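Local coordinates for hydroxylase (Rhodococcus sp., PDB 2OR0), which probably acts as a flavin-dependent hydroxylase of the acyl-CoA dehydrogenase fold, using reduced flavin and molecular oxygen to put one oxygen atom into its substrate, at residues 95-100 / 154-159; 107-110 / 116-119; 275-280 / 286-291; 302-307 / 345-350; 329-334 / 402-407. All blocks are in the same frame, centred on the assembly; numbering follows the deposited sequence. Where two conformers were deposited one is given.

Contact 1. Residues 95-100 / 154-159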
# COMPACT_ATOMS: atom_id res chain seq x y z
N SER A 95 -9.59 -5.30 -0.86
CA SER A 95 -9.89 -4.04 -1.53
C SER A 95 -9.06 -2.91 -0.94
O SER A 95 -8.60 -2.04 -1.67
CB SER A 95 -11.38 -3.70 -1.39
OG SER A 95 -12.16 -4.73 -1.94
N GLY A 96 -8.91 -2.92 0.39
CA GLY A 96 -8.17 -1.88 1.07
C GLY A 96 -6.71 -1.89 0.65
O GLY A 96 -6.11 -0.85 0.41
N TRP A 97 -6.15 -3.10 0.59
CA TRP A 97 -4.77 -3.31 0.20
C TRP A 97 -4.53 -2.86 -1.24
O TRP A 97 -3.53 -2.20 -1.55
CB TRP A 97 -4.40 -4.79 0.36
CG TRP A 97 -2.96 -5.08 -0.01
CD1 TRP A 97 -2.49 -5.47 -1.23
CD2 TRP A 97 -1.81 -4.97 0.85
NE1 TRP A 97 -1.12 -5.64 -1.18
CE2 TRP A 97 -0.67 -5.34 0.07
CE3 TRP A 97 -1.62 -4.63 2.19
CZ2 TRP A 97 0.63 -5.36 0.60
CZ3 TRP A 97 -0.31 -4.65 2.72
CH2 TRP A 97 0.79 -5.02 1.92
N VAL A 98 -5.46 -3.22 -2.13
CA VAL A 98 -5.30 -2.89 -3.56
C VAL A 98 -5.36 -1.35 -3.76
O VAL A 98 -4.57 -0.76 -4.51
CB VAL A 98 -6.32 -3.65 -4.43
CG1 VAL A 98 -6.46 -3.01 -5.81
CG2 VAL A 98 -5.92 -5.14 -4.55
N THR A 99 -6.26 -0.71 -3.01
CA THR A 99 -6.38 0.77 -3.01
C THR A 99 -5.10 1.47 -2.57
O THR A 99 -4.66 2.42 -3.22
CB THR A 99 -7.54 1.24 -2.14
OG1 THR A 99 -8.73 0.58 -2.54
CG2 THR A 99 -7.74 2.74 -2.29
N GLY A 100 -4.51 0.99 -1.48
CA GLY A 100 -3.23 1.51 -1.02
C GLY A 100 -2.00 1.27 -1.87
O GLY A 100 -1.01 1.97 -1.70
N PHE A 154 4.17 -10.76 -6.03
CA PHE A 154 3.36 -9.83 -5.24
C PHE A 154 2.83 -8.66 -6.09
O PHE A 154 2.84 -7.52 -5.63
CB PHE A 154 4.16 -9.30 -4.02
CG PHE A 154 3.34 -9.14 -2.72
CD1 PHE A 154 3.88 -9.58 -1.49
CD2 PHE A 154 2.09 -8.50 -2.70
CE1 PHE A 154 3.16 -9.40 -0.27
CE2 PHE A 154 1.36 -8.34 -1.50
CZ PHE A 154 1.90 -8.78 -0.28
N SER A 155 2.35 -8.95 -7.30
CA SER A 155 1.75 -7.91 -8.15
C SER A 155 0.27 -7.72 -7.79
O SER A 155 -0.61 -8.29 -8.43
CB SER A 155 1.92 -8.26 -9.63
OG SER A 155 1.42 -7.22 -10.47
N SER A 156 -0.01 -6.90 -6.76
CA SER A 156 -1.36 -6.80 -6.20
C SER A 156 -2.36 -6.24 -7.20
O SER A 156 -2.06 -5.26 -7.87
CB SER A 156 -1.36 -5.91 -4.94
OG SER A 156 -0.46 -6.42 -3.98
N GLY A 157 -3.55 -6.85 -7.28
CA GLY A 157 -4.63 -6.35 -8.15
C GLY A 157 -4.35 -6.49 -9.65
O GLY A 157 -5.06 -5.92 -10.47
N THR A 158 -3.33 -7.28 -10.00
CA THR A 158 -2.77 -7.30 -11.36
C THR A 158 -3.75 -7.66 -12.49
O THR A 158 -3.64 -7.10 -13.59
CB THR A 158 -1.46 -8.15 -11.42
OG1 THR A 158 -0.65 -7.71 -12.51
CG2 THR A 158 -1.72 -9.65 -11.52
N ASP A 159 -4.70 -8.56 -12.21
CA ASP A 159 -5.73 -8.92 -13.19
C ASP A 159 -6.57 -7.73 -13.63
O ASP A 159 -7.25 -7.79 -14.66
CB ASP A 159 -6.67 -10.00 -12.62
CG ASP A 159 -5.96 -11.33 -12.39
OD1 ASP A 159 -5.43 -11.89 -13.37
OD2 ASP A 159 -5.94 -11.82 -11.23
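Trp-97 points its indole N-H at the hydroxyl of Ser-156: NE1 donates to OG at 3.0 Å, with the oxygen lying in the plane of the indole and an N-H...O angle of 146°. Phe-154 comes in next to the same N-H, its CE2 3.7 Å from Trp-97 CZ2. The two rings touch by their borders without stacking, their planes 30° apart and the centroids 5.8 Å apart. With CG anti to the backbone N (chi1 -179°), the tryptophan leaves its helix straight toward the 154-159 turn. One step along, Val-98 lays CG2 4.0 Å from Gly-157 N, and a CB on that glycine would crowd the valine's other methyl, CG1. Gly-157 sits at positive phi in a type II turn running from Ser-155 to Thr-158. Farther out, Ser-209 hydrogen-bonds the Ser-156 hydroxyl, giving this buried oxygen a second partner, and Ile-258, Ala-261 and Val-262 of helix 250-277 pack on the indole. The arrangement joins helix 93-102 to the end of strand 145-155, as expected where the N-terminal helices meet the central beta domain in the acyl-CoA dehydrogenase fold.

Contact 2. Residues 107-110 / 116-119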
# COMPACT_ATOMS: atom_id res chain seq x y z
N TRP A 107 0.49 8.61 -8.16
CA TRP A 107 1.29 9.61 -7.50
C TRP A 107 2.69 9.69 -8.14
O TRP A 107 3.18 10.79 -8.45
CB TRP A 107 1.34 9.37 -5.98
CG TRP A 107 2.16 10.39 -5.28
CD1 TRP A 107 1.74 11.62 -4.81
CD2 TRP A 107 3.55 10.29 -4.94
NE1 TRP A 107 2.79 12.28 -4.23
CE2 TRP A 107 3.91 11.50 -4.31
CE3 TRP A 107 4.53 9.29 -5.13
CZ2 TRP A 107 5.22 11.73 -3.86
CZ3 TRP A 107 5.81 9.53 -4.69
CH2 TRP A 107 6.15 10.73 -4.05
N GLU A 108 3.33 8.54 -8.34
CA GLU A 108 4.65 8.54 -8.95
C GLU A 108 4.59 8.91 -10.45
O GLU A 108 5.43 9.64 -10.93
CB GLU A 108 5.38 7.20 -8.76
CG GLU A 108 6.80 7.24 -9.34
CD GLU A 108 7.61 6.00 -9.05
OE1 GLU A 108 7.15 5.14 -8.26
OE2 GLU A 108 8.71 5.86 -9.61
N LEU A 109 3.59 8.41 -11.17
CA LEU A 109 3.47 8.70 -12.58
C LEU A 109 3.31 10.20 -12.81
O LEU A 109 3.62 10.71 -13.88
CB LEU A 109 2.27 7.99 -13.18
CG LEU A 109 2.37 7.75 -14.69
CD1 LEU A 109 3.44 6.68 -15.03
CD2 LEU A 109 1.00 7.39 -15.26
N ALA A 110 2.81 10.90 -11.79
CA ALA A 110 2.58 12.34 -11.89
C ALA A 110 3.86 13.03 -12.26
O ALA A 110 3.82 14.02 -12.97
CB ALA A 110 2.02 12.92 -10.60
N VAL A 116 4.15 9.27 -21.12
CA VAL A 116 3.63 8.01 -20.59
C VAL A 116 2.32 8.23 -19.82
O VAL A 116 1.42 7.38 -19.84
CB VAL A 116 4.72 7.21 -19.82
CG1 VAL A 116 5.19 7.94 -18.57
CG2 VAL A 116 4.25 5.75 -19.50
N GLN A 117 2.19 9.40 -19.19
CA GLN A 117 0.96 9.74 -18.47
C GLN A 117 -0.20 9.78 -19.46
O GLN A 117 -1.31 9.34 -19.16
CB GLN A 117 1.07 11.10 -17.74
CG GLN A 117 2.29 11.27 -16.83
CD GLN A 117 2.19 12.52 -15.97
OE1 GLN A 117 1.10 12.89 -15.52
NE2 GLN A 117 3.32 13.17 -15.73
N GLU A 118 0.08 10.32 -20.65
CA GLU A 118 -0.89 10.42 -21.73
C GLU A 118 -1.21 9.02 -22.28
O GLU A 118 -2.37 8.69 -22.52
CB GLU A 118 -0.35 11.37 -22.82
CG GLU A 118 -1.27 11.67 -24.02
CD GLU A 118 -2.70 12.11 -23.63
OE1 GLU A 118 -2.86 12.86 -22.63
OE2 GLU A 118 -3.66 11.72 -24.34
N GLU A 119 -0.19 8.19 -22.45
CA GLU A 119 -0.42 6.80 -22.89
C GLU A 119 -1.33 6.02 -21.93
O GLU A 119 -2.25 5.30 -22.36
CB GLU A 119 0.91 6.07 -23.05
CG GLU A 119 1.68 6.47 -24.30
CD GLU A 119 3.07 5.87 -24.35
OE1 GLU A 119 3.60 5.43 -23.31
OE2 GLU A 119 3.65 5.85 -25.45
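Leu-109 and Gln-117 lie alongside each other and run in opposite directions, each reaching toward the backbone from which the other starts. The leucine CG rests 4.1 Å from the CG of Gln-117, and its CD2 methyl goes on to Gln-117 CA at 4.0 Å. The other branch, CD1, turns to Val-116 and touches its CG1 methyl at 4.1 Å, the two side chains crossing at a slant. So the leucine fork straddles Val-116 and Gln-117, one methyl for each.

The glutamine answers with its own length. Extended beyond CG (chi2 -169°), it carries its amide past the leucine to the carbonyl oxygens of Leu-109 and Ala-110. NE2 comes within 2.9 Å of Ala-110 O, but the N-H...O angle is only 124° and the bond is weak. Leu-109 O is also close to NE2, at 3.1 Å, yet the angle is too poor for a hydrogen bond. The stronger hold on this amide is Ala-112 O, in the connection between the helices, while Ala-110 O also receives a hydrogen bond from Arg-241. The buried amide therefore sits among three main-chain oxygens, with Ala-112 O as its stronger partner.

Two short helices, 105-109 and 114-121, follow each other in the chain and are packed together here through Leu-109 and Gln-117. Leu-109 continues onto Ile-120 and Trp-121, Trp-107 reaches helix 250-277 through Tyr-250 and Met-253, and strand 163-170 is met by Glu-108 at Phe-165 and Glu-119 at Trp-163.

Contact 3. Residues 275-280 / 286-291. With ACT (acetate ion), chain D.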
# COMPACT_ATOMS: atom_id res chain seq x y z
N ALA A 275 -18.46 -6.69 17.51
CA ALA A 275 -19.77 -7.18 17.07
C ALA A 275 -20.11 -8.60 17.55
O ALA A 275 -21.26 -8.90 17.88
CB ALA A 275 -19.89 -7.09 15.56
N VAL A 276 -19.11 -9.47 17.60
CA VAL A 276 -19.29 -10.82 18.12
C VAL A 276 -19.37 -10.81 19.65
O VAL A 276 -20.24 -11.45 20.22
CB VAL A 276 -18.19 -11.79 17.58
CG1 VAL A 276 -18.30 -13.15 18.23
CG2 VAL A 276 -18.30 -11.92 16.06
N GLN A 277 -18.45 -10.09 20.31
CA GLN A 277 -18.36 -10.10 21.77
C GLN A 277 -19.62 -9.57 22.47
O GLN A 277 -19.94 -9.97 23.60
CB GLN A 277 -17.15 -9.29 22.25
CG GLN A 277 -15.76 -9.84 21.84
CD GLN A 277 -15.73 -11.36 21.74
OE1 GLN A 277 -15.84 -12.06 22.73
NE2 GLN A 277 -15.59 -11.86 20.51
N LYS A 278 -20.33 -8.67 21.80
CA LYS A 278 -21.51 -8.06 22.40
C LYS A 278 -22.60 -9.09 22.73
O LYS A 278 -23.23 -8.99 23.80
CB LYS A 278 -22.03 -6.85 21.62
CG LYS A 278 -22.50 -7.08 20.21
CD LYS A 278 -22.82 -5.71 19.55
CE LYS A 278 -24.12 -5.11 20.09
NZ LYS A 278 -24.15 -3.61 19.98
N ASP A 279 -22.75 -10.11 21.89
CA ASP A 279 -23.72 -11.18 22.16
C ASP A 279 -23.14 -12.48 22.73
O ASP A 279 -23.89 -13.37 23.11
CB ASP A 279 -24.56 -11.47 20.91
CG ASP A 279 -25.37 -10.27 20.46
OD1 ASP A 279 -26.02 -9.62 21.33
OD2 ASP A 279 -25.34 -9.96 19.25
N ARG A 280 -21.82 -12.57 22.80
CA ARG A 280 -21.16 -13.83 23.14
C ARG A 280 -21.31 -14.28 24.60
O ARG A 280 -21.07 -13.52 25.54
CB ARG A 280 -19.69 -13.78 22.75
CG ARG A 280 -18.95 -15.08 22.95
CD ARG A 280 -17.52 -14.88 22.54
NE ARG A 280 -16.70 -16.02 22.90
CZ ARG A 280 -15.44 -15.94 23.30
NH1 ARG A 280 -14.82 -14.76 23.41
NH2 ARG A 280 -14.80 -17.05 23.59
N GLN A 286 -20.48 -17.43 31.42
CA GLN A 286 -20.16 -16.00 31.48
C GLN A 286 -20.51 -15.19 30.21
O GLN A 286 -20.03 -15.51 29.12
CB GLN A 286 -18.65 -15.89 31.78
CG GLN A 286 -18.04 -14.49 31.75
CD GLN A 286 -18.59 -13.56 32.83
OE1 GLN A 286 -18.83 -12.38 32.57
NE2 GLN A 286 -18.78 -14.09 34.05
N LYS A 287 -21.33 -14.13 30.35
CA LYS A 287 -21.50 -13.15 29.26
C LYS A 287 -20.21 -12.35 29.08
O LYS A 287 -19.72 -11.76 30.06
CB LYS A 287 -22.65 -12.18 29.52
CG LYS A 287 -24.03 -12.80 29.65
CD LYS A 287 -25.05 -11.72 30.01
CE LYS A 287 -26.40 -12.34 30.42
NZ LYS A 287 -27.44 -11.27 30.62
N ILE A 288 -19.69 -12.31 27.86
CA ILE A 288 -18.47 -11.54 27.56
C ILE A 288 -18.63 -10.04 27.87
O ILE A 288 -17.72 -9.44 28.40
CB ILE A 288 -17.92 -11.77 26.11
CG1 ILE A 288 -17.42 -13.22 25.93
CG2 ILE A 288 -16.79 -10.78 25.76
CD1 ILE A 288 -16.26 -13.60 26.85
N LYS A 289 -19.79 -9.46 27.56
CA LYS A 289 -20.05 -8.04 27.91
C LYS A 289 -19.97 -7.75 29.43
O LYS A 289 -19.95 -6.60 29.85
CB LYS A 289 -21.38 -7.53 27.31
CG LYS A 289 -22.63 -8.10 27.98
CD LYS A 289 -23.94 -7.58 27.34
CE LYS A 289 -25.14 -8.41 27.84
NZ LYS A 289 -26.45 -7.91 27.30
N GLU A 290 -19.89 -8.79 30.25
CA GLU A 290 -19.62 -8.64 31.68
C GLU A 290 -18.23 -9.16 32.11
O GLU A 290 -17.93 -9.23 33.30
CB GLU A 290 -20.72 -9.33 32.50
CG GLU A 290 -22.12 -8.67 32.32
CD GLU A 290 -23.26 -9.48 32.95
OE1 GLU A 290 -22.99 -10.55 33.58
OE2 GLU A 290 -24.44 -9.03 32.81
N ASP A 291 -17.39 -9.51 31.15
CA ASP A 291 -16.07 -10.08 31.45
C ASP A 291 -14.97 -8.97 31.56
O ASP A 291 -14.61 -8.37 30.54
CB ASP A 291 -15.71 -11.13 30.39
CG ASP A 291 -14.45 -11.92 30.73
OD1 ASP A 291 -13.44 -11.35 31.19
OD2 ASP A 291 -14.47 -13.14 30.53
C ACT D . -17.85 -19.45 21.69
O ACT D . -16.76 -20.06 21.81
OXT ACT D . -18.17 -18.72 22.66
CH3 ACT D . -18.72 -19.58 20.47
O HOH W 1 -21.84 -10.72 25.66
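The backbone of 275-280 meets that of 286-291 through one straight bond, Ile-288 N to Arg-280 O at 3.0 Å, with an N-H...O angle of 170° and the donor nearly in line with the C=O. It closes the neck of the loop between helix 250-277 and helix 292-324, two long helices of the C-terminal bundle found in acyl-CoA dehydrogenases. The 3-10 turn 288-290 leads into the second of them, where Asp-291 is the N-cap and its OD1 accepts from Val-294 N.

Ile-288 fills the neck. Its two branches part company: CG2, anti to the backbone N, goes to Gln-277, touching OE1 at 3.4 Å, whereas CG1 lies against the stem of Arg-280, 3.8 Å from CD. The terminal CD1 then comes over one face of the guanidinium. Arg-280 is stretched out from CG to NE, and this length brings NH1 back to the helix, where it donates to Gln-277 OE1 at 3.0 Å. That acceptor lies in the guanidinium plane, so an apolar methyl covers the flat group while polar partners use its edge. Arg-358 O is a further acceptor for NH1.

A water takes a hydrogen bond from Lys-289 N, and it lies 2.9 Å from both Lys-278 O and Arg-280 O. An acetate ion, probably from the crystallisation liquor, also sits at the edge of the guanidinium: Arg-280 NE donates to its OXT at 3.1 Å, almost straight at 174°.

Contact 4. Residues 302-307 / 345-350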
# COMPACT_ATOMS: atom_id res chain seq x y z
N ALA A 302 -7.49 -1.64 21.24
CA ALA A 302 -8.03 -0.46 20.56
C ALA A 302 -7.13 0.76 20.73
O ALA A 302 -7.02 1.55 19.80
CB ALA A 302 -9.45 -0.13 21.06
N ALA A 303 -6.51 0.91 21.91
CA ALA A 303 -5.61 2.05 22.14
C ALA A 303 -4.34 1.98 21.24
O ALA A 303 -3.90 2.98 20.63
CB ALA A 303 -5.25 2.16 23.62
N GLU A 304 -3.78 0.79 21.13
CA GLU A 304 -2.61 0.54 20.27
C GLU A 304 -2.90 0.78 18.80
O GLU A 304 -2.10 1.41 18.13
CB GLU A 304 -2.08 -0.89 20.46
CG GLU A 304 -1.66 -1.19 21.85
CD GLU A 304 -0.53 -0.30 22.33
OE1 GLU A 304 0.62 -0.57 21.92
OE2 GLU A 304 -0.77 0.63 23.13
N ILE A 305 -4.01 0.26 18.31
CA ILE A 305 -4.41 0.44 16.93
C ILE A 305 -4.63 1.94 16.64
O ILE A 305 -4.23 2.45 15.58
CB ILE A 305 -5.69 -0.39 16.61
CG1 ILE A 305 -5.38 -1.92 16.66
CG2 ILE A 305 -6.32 0.04 15.28
CD1 ILE A 305 -6.64 -2.82 16.62
N ASN A 306 -5.29 2.65 17.56
CA ASN A 306 -5.45 4.11 17.37
C ASN A 306 -4.10 4.81 17.34
O ASN A 306 -3.89 5.66 16.50
CB ASN A 306 -6.32 4.78 18.45
CG ASN A 306 -6.29 6.30 18.34
OD1 ASN A 306 -5.49 6.97 19.00
ND2 ASN A 306 -7.09 6.83 17.45
N ALA A 307 -3.18 4.44 18.25
CA ALA A 307 -1.85 5.03 18.25
C ALA A 307 -1.14 4.88 16.89
O ALA A 307 -0.39 5.79 16.48
CB ALA A 307 -0.98 4.50 19.36
N ALA A 345 2.67 -0.30 11.68
CA ALA A 345 2.20 -1.61 11.20
C ALA A 345 2.32 -2.69 12.29
O ALA A 345 1.37 -3.42 12.56
CB ALA A 345 2.95 -2.05 9.93
N TRP A 346 3.49 -2.76 12.93
CA TRP A 346 3.75 -3.79 13.91
C TRP A 346 2.83 -3.69 15.15
O TRP A 346 2.30 -4.70 15.63
CB TRP A 346 5.22 -3.77 14.34
CG TRP A 346 6.15 -4.43 13.31
CD1 TRP A 346 6.56 -3.91 12.07
CD2 TRP A 346 6.77 -5.73 13.42
NE1 TRP A 346 7.43 -4.81 11.45
CE2 TRP A 346 7.55 -5.93 12.24
CE3 TRP A 346 6.77 -6.72 14.41
CZ2 TRP A 346 8.31 -7.08 12.04
CZ3 TRP A 346 7.52 -7.89 14.20
CH2 TRP A 346 8.28 -8.05 13.02
N ARG A 347 2.65 -2.46 15.64
CA ARG A 347 1.81 -2.17 16.80
C ARG A 347 0.38 -2.65 16.57
O ARG A 347 -0.21 -3.28 17.42
CB ARG A 347 1.84 -0.64 17.12
CG ARG A 347 1.22 -0.26 18.49
CD ARG A 347 1.29 1.27 18.73
NE ARG A 347 2.67 1.78 18.58
CZ ARG A 347 3.10 2.52 17.56
NH1 ARG A 347 2.29 2.90 16.58
NH2 ARG A 347 4.36 2.89 17.52
N ALA A 348 -0.15 -2.35 15.39
CA ALA A 348 -1.52 -2.64 15.03
C ALA A 348 -1.71 -4.14 14.87
O ALA A 348 -2.67 -4.72 15.38
CB ALA A 348 -1.86 -1.92 13.75
N VAL A 349 -0.76 -4.80 14.20
CA VAL A 349 -0.86 -6.26 14.07
C VAL A 349 -0.78 -6.99 15.42
O VAL A 349 -1.59 -7.90 15.67
CB VAL A 349 0.12 -6.85 13.03
CG1 VAL A 349 -0.03 -8.37 12.98
CG2 VAL A 349 -0.16 -6.23 11.65
N ARG A 350 0.18 -6.61 16.26
CA ARG A 350 0.26 -7.22 17.58
C ARG A 350 -1.04 -7.05 18.39
O ARG A 350 -1.44 -7.96 19.13
CB ARG A 350 1.42 -6.66 18.40
CG ARG A 350 2.81 -7.21 17.99
CD ARG A 350 3.87 -6.88 19.06
NE ARG A 350 5.21 -7.27 18.62
CZ ARG A 350 6.12 -6.42 18.14
NH1 ARG A 350 5.83 -5.11 18.05
NH2 ARG A 350 7.32 -6.86 17.75
O HOH W 2 0.42 -3.48 20.11
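With CG anti to the backbone N (chi1 -169°), Arg-347 reaches across to the facing helix and lays its methylene carbons on Glu-304; a bend at chi3 then turns the guanidinium past Ala-307, so that NH1 hydrogen-bonds Ser-308 OG. Glu-304 is itself bent at chi2, which brings OE1 to 3.5 Å from Arg-347 CG. The arginine CD lies closer still to the main chain, 3.4 Å from Glu-304 O, and also meets the CB methyl of Ala-307 at 4.0 Å. The two helices run nearly antiparallel, at 158°; their axes approach to 8.1 Å, and the CA atoms of Ile-305 and Ala-348 are the nearest pair. Ile-305 and Ala-348 both continue onto Thr-266 of helix 250-277, so this is a helix pair within the C-terminal bundle. With an alanine in place of Arg-347, the stem of Glu-304 and the CB of Ala-307 would probably be left facing a gap, and Ser-308 OG would lose its NH1 donor. The charges do not join in a salt bridge: Glu-304 OE1 is 4.6 Å from Arg-347 NE and the carboxylate and guanidinium planes stand 81° apart. A water donates to Arg-347 O and, weakly, to Glu-304 OE1. Attraction between the charges is thus probably diffuse, with aliphatic packing doing the close work.

Contact 5. Residues 329-334 / 402-407. With ACT (acetate ion), chain E.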
# COMPACT_ATOMS: atom_id res chain seq x y z
N ILE A 329 12.63 18.73 3.51
CA ILE A 329 12.59 17.57 4.42
C ILE A 329 13.94 16.83 4.46
O ILE A 329 14.42 16.34 3.43
CB ILE A 329 11.39 16.60 4.11
CG1 ILE A 329 10.06 17.35 4.25
CG2 ILE A 329 11.43 15.35 5.05
CD1 ILE A 329 8.97 16.75 3.46
N THR A 330 14.55 16.76 5.64
CA THR A 330 15.88 16.17 5.78
C THR A 330 15.89 14.63 5.79
O THR A 330 14.85 14.01 6.00
CB THR A 330 16.60 16.66 7.04
OG1 THR A 330 16.01 16.08 8.21
CG2 THR A 330 16.57 18.19 7.12
N PHE A 331 17.07 14.05 5.56
CA PHE A 331 17.28 12.60 5.59
C PHE A 331 16.84 12.05 6.95
O PHE A 331 16.07 11.11 6.97
CB PHE A 331 18.74 12.23 5.28
CG PHE A 331 19.04 10.75 5.39
CD1 PHE A 331 18.86 9.91 4.30
CD2 PHE A 331 19.48 10.19 6.58
CE1 PHE A 331 19.13 8.52 4.40
CE2 PHE A 331 19.74 8.80 6.69
CZ PHE A 331 19.56 7.99 5.59
N GLU A 332 17.29 12.67 8.05
CA GLU A 332 16.89 12.30 9.43
C GLU A 332 15.37 12.30 9.62
O GLU A 332 14.81 11.37 10.18
CB GLU A 332 17.55 13.18 10.50
CG GLU A 332 17.20 12.76 11.98
CD GLU A 332 17.88 13.62 13.07
OE1 GLU A 332 18.92 14.27 12.80
OE2 GLU A 332 17.38 13.64 14.22
N GLU A 333 14.71 13.35 9.12
CA GLU A 333 13.27 13.43 9.14
C GLU A 333 12.63 12.28 8.37
O GLU A 333 11.66 11.68 8.83
CB GLU A 333 12.78 14.78 8.60
CG GLU A 333 13.01 15.94 9.58
CD GLU A 333 12.60 17.32 9.01
OE1 GLU A 333 12.60 17.51 7.77
OE2 GLU A 333 12.29 18.22 9.82
N ARG A 334 13.17 11.99 7.19
CA ARG A 334 12.66 10.88 6.40
C ARG A 334 12.83 9.52 7.11
O ARG A 334 11.95 8.68 7.04
CB ARG A 334 13.28 10.89 5.01
CG ARG A 334 12.57 11.84 4.02
CD ARG A 334 13.58 12.49 3.05
NE ARG A 334 14.34 11.50 2.28
CZ ARG A 334 15.58 11.68 1.84
NH1 ARG A 334 16.23 12.81 2.09
NH2 ARG A 334 16.19 10.71 1.14
N GLY A 402 25.38 10.29 13.62
CA GLY A 402 26.09 9.46 12.65
C GLY A 402 25.45 9.52 11.29
O GLY A 402 24.37 10.07 11.13
N GLU A 403 26.12 8.96 10.29
CA GLU A 403 25.55 8.90 8.94
C GLU A 403 25.48 7.46 8.44
O GLU A 403 26.51 6.79 8.31
CB GLU A 403 26.27 9.81 7.92
CG GLU A 403 25.56 11.18 7.68
CD GLU A 403 24.33 11.11 6.75
OE1 GLU A 403 24.51 10.96 5.52
OE2 GLU A 403 23.17 11.23 7.22
N PRO A 404 24.25 6.96 8.23
CA PRO A 404 24.01 5.70 7.56
C PRO A 404 24.70 5.69 6.21
O PRO A 404 24.62 6.66 5.45
CB PRO A 404 22.49 5.70 7.36
CG PRO A 404 21.99 6.48 8.48
CD PRO A 404 22.99 7.58 8.67
N GLN A 405 25.37 4.57 5.93
CA GLN A 405 26.12 4.39 4.68
C GLN A 405 25.53 3.30 3.82
O GLN A 405 25.02 2.30 4.34
CB GLN A 405 27.58 4.05 5.00
CG GLN A 405 28.31 5.16 5.77
CD GLN A 405 28.53 6.41 4.92
OE1 GLN A 405 27.76 7.38 4.99
NE2 GLN A 405 29.59 6.38 4.10
N GLY A 406 25.58 3.51 2.51
CA GLY A 406 25.29 2.46 1.55
C GLY A 406 23.88 1.91 1.65
O GLY A 406 22.91 2.66 1.47
N MSE A 407 23.78 0.59 1.92
CA MSE A 407 22.48 -0.08 1.99
C MSE A 407 21.63 0.35 3.19
O MSE A 407 20.40 0.26 3.15
CB MSE A 407 22.64 -1.60 1.95
CG MSE A 407 22.86 -2.18 0.55
SE MSE A 407 21.40 -1.80 -0.70
CE MSE A 407 22.11 -0.21 -1.60
C ACT E . 19.79 10.87 0.60
O ACT E . 20.45 11.56 1.40
OXT ACT E . 18.84 11.48 0.05
CH3 ACT E . 20.09 9.43 0.31
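Phe-331 directs CB toward the 402-407 loop, and with CG anti to the backbone N (chi1 176°) the ring is carried out from the first turn of helix 331-356. Its two sides then meet different company. CD1 lies 3.7 Å from the O atom of an acetate ion, probably left from crystallisation. CD2 faces Glu-403, with OE2 at 3.9 Å and the carboxylate plane turned 77° from the ring. Farther out, CE2 touches Pro-404 CG at 3.7 Å, the proline arriving at the ring edge, and CZ at the far end is 4.1 Å from Pro-404 CB. An alanine at Phe-331 is likely to leave Pro-404 without its aromatic neighbour and Arg-409 without its cation-pi partner. At the start of the helix a capping box forms: Glu-333 N donates to Thr-330 OG1, and Thr-330 N to Glu-333 OE1. Arg-334 NH2 holds the acetate OXT at 3.0 Å, and Arg-409 binds the same ion. Arg-409 also makes a salt bridge to Glu-403 OE1 and a hydrogen bond to Pro-404 O. Across the contact itself the meeting is van der Waals; the charges work through Arg-409, which probably steadies the Glu-403 carboxylate next to the ring.

Overall arrangement
Contact 2 is nested within the loop that contact 1 closes, and helix 93-102 of contact 1 is followed by helix 105-109 of contact 2; the contact centres lie 18 Å apart. Contacts 3, 4 and 5 come later, in the C-terminal helices. Contact 3 closes the turn between helix 250-277 and helix 292-324, and contact 4, centred 22 Å away, pairs helix 292-324 with helix 331-356. Contact 5 uses the start of helix 331-356, and its segments alternate with those of contact 4. The centres of contacts 2 and 3 are 51 Å apart, on opposite sides of the chain's centre. Helix 250-277, whose last residues enter contact 3, also touches contacts 1, 2 and 4, linking the bundle to the N-terminal helices.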